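Local coordinates for protein Ydr267cp (Saccharomyces cerevisiae, PDB 2HES) that serves as an essential WD40-repeat component of the cytosolic iron-sulfur protein assembly machinery, required for maturation of iron-sulfur proteins outside mitochondria, at residues Ser130-Glu135 against Tyr143-Val148; Val295-Val300 against Gly315-Ile320. All coordinates share one frame; numbering follows the deposited sequence.

Contact 1 (Ser130-Glu135 against Tyr143-Val148); sequences SVWIWE and YECISV
Trp132 packs alongside Val148, both side chains leaving the same face of the sheet, as a non-hydrogen-bonded pair of two antiparallel strands. From CB, which passes 4.1 Å from Ser147 O, the indole leaves with CG anti to the carbonyl carbon (chi1 -69°). On the pyrrole side NE1 meets Val148 CG1 at 3.6 Å, and CD1 approaches the same methyl more loosely. Val148 CG2 sits over the centre of the six-membered ring, a CH-pi contact 3.8 Å from the centroid. On the six-membered ring CE3 meets Cys145 SG at 3.6 Å, CZ3 lies farther from the sulfur, and CZ2 is approached by Val148 CG2. An alanine in place of Trp132 would probably leave the Val148 methyls without an aromatic face and Cys145 SG with Trp134 alone of its two indoles. Cys145 serves the neighbouring indole as well: its CB lies over a face of Trp134, 3.5 Å from CZ3, while Tyr143 CB approaches CE3.

On the opposite face of the sheet from the two indoles, Ile133 CG2 packs on Ile146 CD1 at 3.7 Å. Both Ile146 and Ser147 face Ile133, forming a classic beta bulge: Ile133 O takes a 2.8 Å bond from Ile146 N and a weak one from Ser147 N. Trp134 and Glu135 occupy the usual position of the WD dipeptide, and the partner strand is the outermost of this propeller blade. Backbone bonds and dispersive contacts therefore join this edge strand, whereas Glu135 and Glu144, paired on the face bearing Ile133, would probably repel each other mildly.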
loop_
_atom_site.group_PDB
_atom_site.type_symbol
_atom_site.label_atom_id
_atom_site.label_comp_id
_atom_site.label_asym_id
_atom_site.label_seq_id
_atom_site.Cartn_x
_atom_site.Cartn_y
_atom_site.Cartn_z
ATOM N N SER A 130 6.146 -8.876 12.793
ATOM C CA SER A 130 7.103 -9.343 11.797
ATOM C C SER A 130 6.735 -8.993 10.359
ATOM O O SER A 130 5.593 -8.631 10.025
ATOM C CB SER A 130 7.284 -10.856 11.882
ATOM O OG SER A 130 6.115 -11.467 11.350
ATOM N N VAL A 131 7.751 -9.171 9.514
ATOM C CA VAL A 131 7.644 -9.110 8.063
ATOM C C VAL A 131 8.274 -10.423 7.587
ATOM O O VAL A 131 9.410 -10.745 7.953
ATOM C CB VAL A 131 8.421 -7.884 7.498
ATOM C CG1 VAL A 131 8.364 -7.860 5.952
ATOM C CG2 VAL A 131 7.794 -6.579 8.024
ATOM N N TRP A 132 7.502 -11.172 6.816
ATOM C CA TRP A 132 7.965 -12.399 6.152
ATOM C C TRP A 132 8.231 -12.139 4.677
ATOM O O TRP A 132 7.509 -11.372 4.014
ATOM C CB TRP A 132 6.939 -13.514 6.352
ATOM C CG TRP A 132 6.828 -14.037 7.776
ATOM C CD1 TRP A 132 6.780 -13.297 8.957
ATOM C CD2 TRP A 132 6.699 -15.401 8.164
ATOM N NE1 TRP A 132 6.659 -14.146 10.036
ATOM C CE2 TRP A 132 6.599 -15.434 9.577
ATOM C CE3 TRP A 132 6.674 -16.616 7.445
ATOM C CZ2 TRP A 132 6.482 -16.631 10.295
ATOM C CZ3 TRP A 132 6.542 -17.815 8.163
ATOM C CH2 TRP A 132 6.444 -17.809 9.573
ATOM N N ILE A 133 9.295 -12.770 4.158
ATOM C CA ILE A 133 9.614 -12.704 2.724
ATOM C C ILE A 133 9.448 -14.096 2.150
ATOM O O ILE A 133 10.044 -15.071 2.676
ATOM C CB ILE A 133 11.055 -12.186 2.415
ATOM C CG1 ILE A 133 11.351 -10.840 3.094
ATOM C CG2 ILE A 133 11.249 -12.049 0.896
ATOM C CD1 ILE A 133 10.542 -9.717 2.580
ATOM N N TRP A 134 8.609 -14.206 1.125
ATOM C CA TRP A 134 8.352 -15.495 0.459
ATOM C C TRP A 134 8.886 -15.377 -0.975
ATOM O O TRP A 134 8.866 -14.295 -1.577
ATOM C CB TRP A 134 6.843 -15.834 0.430
ATOM C CG TRP A 134 6.188 -16.122 1.785
ATOM C CD1 TRP A 134 5.592 -15.203 2.640
ATOM C CD2 TRP A 134 6.061 -17.410 2.432
ATOM N NE1 TRP A 134 5.126 -15.860 3.772
ATOM C CE2 TRP A 134 5.400 -17.202 3.668
ATOM C CE3 TRP A 134 6.444 -18.722 2.079
ATOM C CZ2 TRP A 134 5.104 -18.248 4.553
ATOM C CZ3 TRP A 134 6.156 -19.764 2.972
ATOM C CH2 TRP A 134 5.478 -19.518 4.190
ATOM N N GLU A 135 9.379 -16.490 -1.534
ATOM C CA GLU A 135 9.871 -16.467 -2.912
ATOM C C GLU A 135 9.067 -17.436 -3.770
ATOM O O GLU A 135 8.725 -18.512 -3.316
ATOM C CB GLU A 135 11.336 -16.894 -2.953
ATOM C CG GLU A 135 11.957 -16.807 -4.331
ATOM C CD GLU A 135 13.462 -16.996 -4.337
ATOM O OE1 GLU A 135 13.975 -17.816 -3.551
ATOM O OE2 GLU A 135 14.123 -16.310 -5.150
ATOM N N TYR A 143 5.353 -21.413 -2.727
ATOM C CA TYR A 143 5.988 -20.322 -1.972
ATOM C C TYR A 143 6.977 -20.862 -0.920
ATOM O O TYR A 143 6.653 -21.773 -0.146
ATOM C CB TYR A 143 4.904 -19.365 -1.412
ATOM C CG TYR A 143 4.212 -18.646 -2.558
ATOM C CD1 TYR A 143 4.568 -17.347 -2.915
ATOM C CD2 TYR A 143 3.230 -19.288 -3.327
ATOM C CE1 TYR A 143 3.966 -16.702 -3.998
ATOM C CE2 TYR A 143 2.635 -18.665 -4.399
ATOM C CZ TYR A 143 2.992 -17.374 -4.739
ATOM O OH TYR A 143 2.388 -16.751 -5.815
ATOM N N GLU A 144 8.187 -20.326 -0.950
ATOM C CA GLU A 144 9.247 -20.698 -0.008
ATOM C C GLU A 144 9.540 -19.526 0.900
ATOM O O GLU A 144 9.826 -18.451 0.418
ATOM C CB GLU A 144 10.526 -21.017 -0.763
ATOM C CG GLU A 144 11.610 -21.546 0.147
ATOM C CD GLU A 144 12.919 -21.784 -0.566
ATOM O OE1 GLU A 144 12.916 -21.959 -1.798
ATOM O OE2 GLU A 144 13.963 -21.805 0.113
ATOM N N CYS A 145 9.493 -19.736 2.208
ATOM C CA CYS A 145 9.784 -18.640 3.118
ATOM C C CYS A 145 11.272 -18.468 3.202
ATOM O O CYS A 145 11.987 -19.390 3.639
ATOM C CB CYS A 145 9.203 -18.898 4.508
ATOM S SG CYS A 145 9.614 -17.525 5.586
ATOM N N ILE A 146 11.773 -17.308 2.788
ATOM C CA ILE A 146 13.224 -17.155 2.814
ATOM C C ILE A 146 13.757 -16.294 3.968
ATOM O O ILE A 146 14.944 -16.354 4.321
ATOM C CB ILE A 146 13.763 -16.650 1.504
ATOM C CG1 ILE A 146 13.102 -15.349 1.122
ATOM C CG2 ILE A 146 13.575 -17.687 0.401
ATOM C CD1 ILE A 146 13.948 -14.517 0.165
ATOM N N SER A 147 12.890 -15.456 4.529
ATOM C CA SER A 147 13.276 -14.671 5.708
ATOM C C SER A 147 12.095 -14.319 6.598
ATOM O O SER A 147 10.963 -14.157 6.123
ATOM C CB SER A 147 14.017 -13.397 5.292
ATOM O OG SER A 147 14.464 -12.754 6.461
ATOM N N VAL A 148 12.370 -14.254 7.892
ATOM C CA VAL A 148 11.387 -13.865 8.903
ATOM C C VAL A 148 12.007 -12.703 9.668
ATOM O O VAL A 148 13.013 -12.888 10.390
ATOM C CB VAL A 148 11.062 -15.023 9.852
ATOM C CG1 VAL A 148 10.123 -14.533 10.954
ATOM C CG2 VAL A 148 10.365 -16.147 9.112
#

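Contact 2 (Val295-Val300 against Gly315-Ile320); sequences VYEINV and GGDDGI
Tyr296 lays one face of its ring over Asp318 CB, a CH-pi contact 3.7 Å from the ring centroid and 18° off the normal. The methylene lies toward the rim, nearest CD2 and CG, and Val295 CG1 rests against the opposite face. The Asp318 carboxylate lies within 23° of the ring plane. Its OD1 is hydrogen-bonded to His293 ND1.

One residue earlier, Asp317 is gripped from its backbone, where N donates to Glu297 O at 2.9 Å. Asn299 ND2 donates an almost straight bond to Asp317 OD1 (2.9 Å), the two side chains meeting at about a right angle, although that oxygen is less surely placed; ND2 also bonds Ile17 O. The other oxygen, OD2, lies 3.6 Å from Glu297 CB and accepts from a water that is weakly bonded to Glu297 N. Glu297 runs alongside Asp317, and this proximity of like charges may be eased by the hydrogen bond between Glu297 OE1 and Tyr254 OH.

Deeper in, Gly315 O accepts from both Asn299 N, at 2.7 Å, and Val300 N, the signature of a classic beta bulge. Gly315 N returns a bond to Val300 O at 2.9 Å. A beta carbon on Gly315 would collide with Val300 CG1, which packs 3.7 Å from Gly315 CA.

The type I turn from Gly316 to Gly319 carries both aspartates between the second and third strands of the blade. An aspartate in this turn bonded to a histidine ahead of the innermost strand is consistent with the Asp-His pair characteristic of WD40 repeats.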
loop_
_atom_site.group_PDB
_atom_site.type_symbol
_atom_site.label_atom_id
_atom_site.label_comp_id
_atom_site.label_asym_id
_atom_site.label_seq_id
_atom_site.Cartn_x
_atom_site.Cartn_y
_atom_site.Cartn_z
ATOM N N VAL A 295 -19.536 11.396 5.210
ATOM C CA VAL A 295 -19.129 11.453 6.606
ATOM C C VAL A 295 -18.073 10.377 6.994
ATOM O O VAL A 295 -17.645 10.305 8.169
ATOM C CB VAL A 295 -20.372 11.356 7.529
ATOM C CG1 VAL A 295 -21.017 9.983 7.430
ATOM C CG2 VAL A 295 -20.001 11.663 8.968
ATOM N N TYR A 296 -17.653 9.570 6.014
ATOM C CA TYR A 296 -16.851 8.376 6.264
ATOM C C TYR A 296 -15.322 8.530 6.182
ATOM O O TYR A 296 -14.783 9.270 5.351
ATOM C CB TYR A 296 -17.308 7.233 5.335
ATOM C CG TYR A 296 -18.721 6.757 5.652
ATOM C CD1 TYR A 296 -18.938 5.773 6.621
ATOM C CD2 TYR A 296 -19.820 7.295 4.999
ATOM C CE1 TYR A 296 -20.234 5.333 6.931
ATOM C CE2 TYR A 296 -21.125 6.868 5.299
ATOM C CZ TYR A 296 -21.315 5.897 6.266
ATOM O OH TYR A 296 -22.588 5.450 6.580
ATOM N N GLU A 297 -14.638 7.781 7.046
ATOM C CA GLU A 297 -13.167 7.741 7.054
ATOM C C GLU A 297 -12.711 7.150 5.721
ATOM O O GLU A 297 -13.412 6.289 5.157
ATOM C CB GLU A 297 -12.661 6.906 8.232
ATOM C CG GLU A 297 -12.854 7.622 9.607
ATOM C CD GLU A 297 -12.223 6.922 10.803
ATOM O OE1 GLU A 297 -11.556 5.879 10.649
ATOM O OE2 GLU A 297 -12.397 7.412 11.937
ATOM N N ILE A 298 -11.586 7.632 5.187
ATOM C CA ILE A 298 -11.063 7.103 3.930
ATOM C C ILE A 298 -9.789 6.323 4.266
ATOM O O ILE A 298 -8.900 6.855 4.970
ATOM C CB ILE A 298 -10.737 8.209 2.898
ATOM C CG1 ILE A 298 -11.905 9.186 2.685
ATOM C CG2 ILE A 298 -10.267 7.595 1.576
ATOM C CD1 ILE A 298 -11.584 10.319 1.740
ATOM N N ASN A 299 -9.658 5.096 3.745
ATOM C CA ASN A 299 -8.605 4.190 4.233
ATOM C C ASN A 299 -7.481 3.988 3.249
ATOM O O ASN A 299 -6.368 3.557 3.641
ATOM C CB ASN A 299 -9.214 2.815 4.527
ATOM C CG ASN A 299 -10.248 2.873 5.616
ATOM O OD1 ASN A 299 -9.970 3.314 6.733
ATOM N ND2 ASN A 299 -11.459 2.433 5.295
ATOM N N VAL A 300 -7.781 4.217 1.979
ATOM C CA VAL A 300 -6.867 3.818 0.885
ATOM C C VAL A 300 -6.965 4.728 -0.318
ATOM O O VAL A 300 -8.057 5.214 -0.652
ATOM C CB VAL A 300 -6.982 2.277 0.511
ATOM C CG1 VAL A 300 -8.386 1.895 0.033
ATOM C CG2 VAL A 300 -5.982 1.912 -0.539
ATOM N N GLY A 315 -10.797 4.536 -1.377
ATOM C CA GLY A 315 -11.636 3.561 -0.683
ATOM C C GLY A 315 -11.957 3.904 0.766
ATOM O O GLY A 315 -11.056 4.157 1.589
ATOM N N GLY A 316 -13.247 3.846 1.117
ATOM C CA GLY A 316 -13.698 4.395 2.396
ATOM C C GLY A 316 -14.552 3.463 3.232
ATOM O O GLY A 316 -14.891 2.358 2.793
ATOM N N ASP A 317 -14.904 3.908 4.437
ATOM C CA ASP A 317 -15.605 3.078 5.425
ATOM C C ASP A 317 -17.053 2.802 4.974
ATOM O O ASP A 317 -17.743 1.998 5.597
ATOM C CB ASP A 317 -15.591 3.727 6.834
ATOM C CG ASP A 317 -14.373 3.290 7.721
ATOM O OD1 ASP A 317 -13.549 2.489 7.254
ATOM O OD2 ASP A 317 -14.257 3.706 8.913
ATOM N N ASP A 318 -17.485 3.473 3.912
ATOM C CA ASP A 318 -18.863 3.304 3.372
ATOM C C ASP A 318 -18.965 2.224 2.298
ATOM O O ASP A 318 -20.037 2.046 1.681
ATOM C CB ASP A 318 -19.379 4.618 2.784
ATOM C CG ASP A 318 -18.350 5.315 1.922
ATOM O OD1 ASP A 318 -17.203 4.814 1.873
ATOM O OD2 ASP A 318 -18.658 6.370 1.319
ATOM N N GLY A 319 -17.858 1.541 2.017
ATOM C CA GLY A 319 -17.887 0.431 1.046
ATOM C C GLY A 319 -17.881 0.882 -0.404
ATOM O O GLY A 319 -18.165 0.095 -1.317
ATOM N N ILE A 320 -17.516 2.140 -0.624
ATOM C CA ILE A 320 -17.479 2.736 -1.931
ATOM C C ILE A 320 -16.038 2.932 -2.401
ATOM O O ILE A 320 -15.158 3.302 -1.610
ATOM C CB ILE A 320 -18.256 4.112 -1.932
ATOM C CG1 ILE A 320 -19.757 3.867 -1.707
ATOM C CG2 ILE A 320 -17.993 4.921 -3.181
ATOM C CD1 ILE A 320 -20.639 5.095 -1.993
HETATM O O HOH W 1 -16.414 6.086 9.287
#

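Overall arrangement
The two contacts lie on opposite sides of the propeller, with centres about 31 Å apart and nearest atoms about 18 Å apart, so they do not touch. Contact 1 is complete in the sequence well ahead of contact 2. Each joins two neighbouring strands of a separate four-stranded antiparallel blade, but at different depths: contact 1 binds strand 131-135 to the outermost strand 144-149, whereas contact 2 binds the innermost strand 298-303 to strand 312-316. The blade of contact 2 also takes in the N-terminal strand 5-11, so the two ends of the chain close the seven-bladed ring. Contact 1 thus fixes an outer edge strand, contact 2 the inner strand and turn of this closing blade.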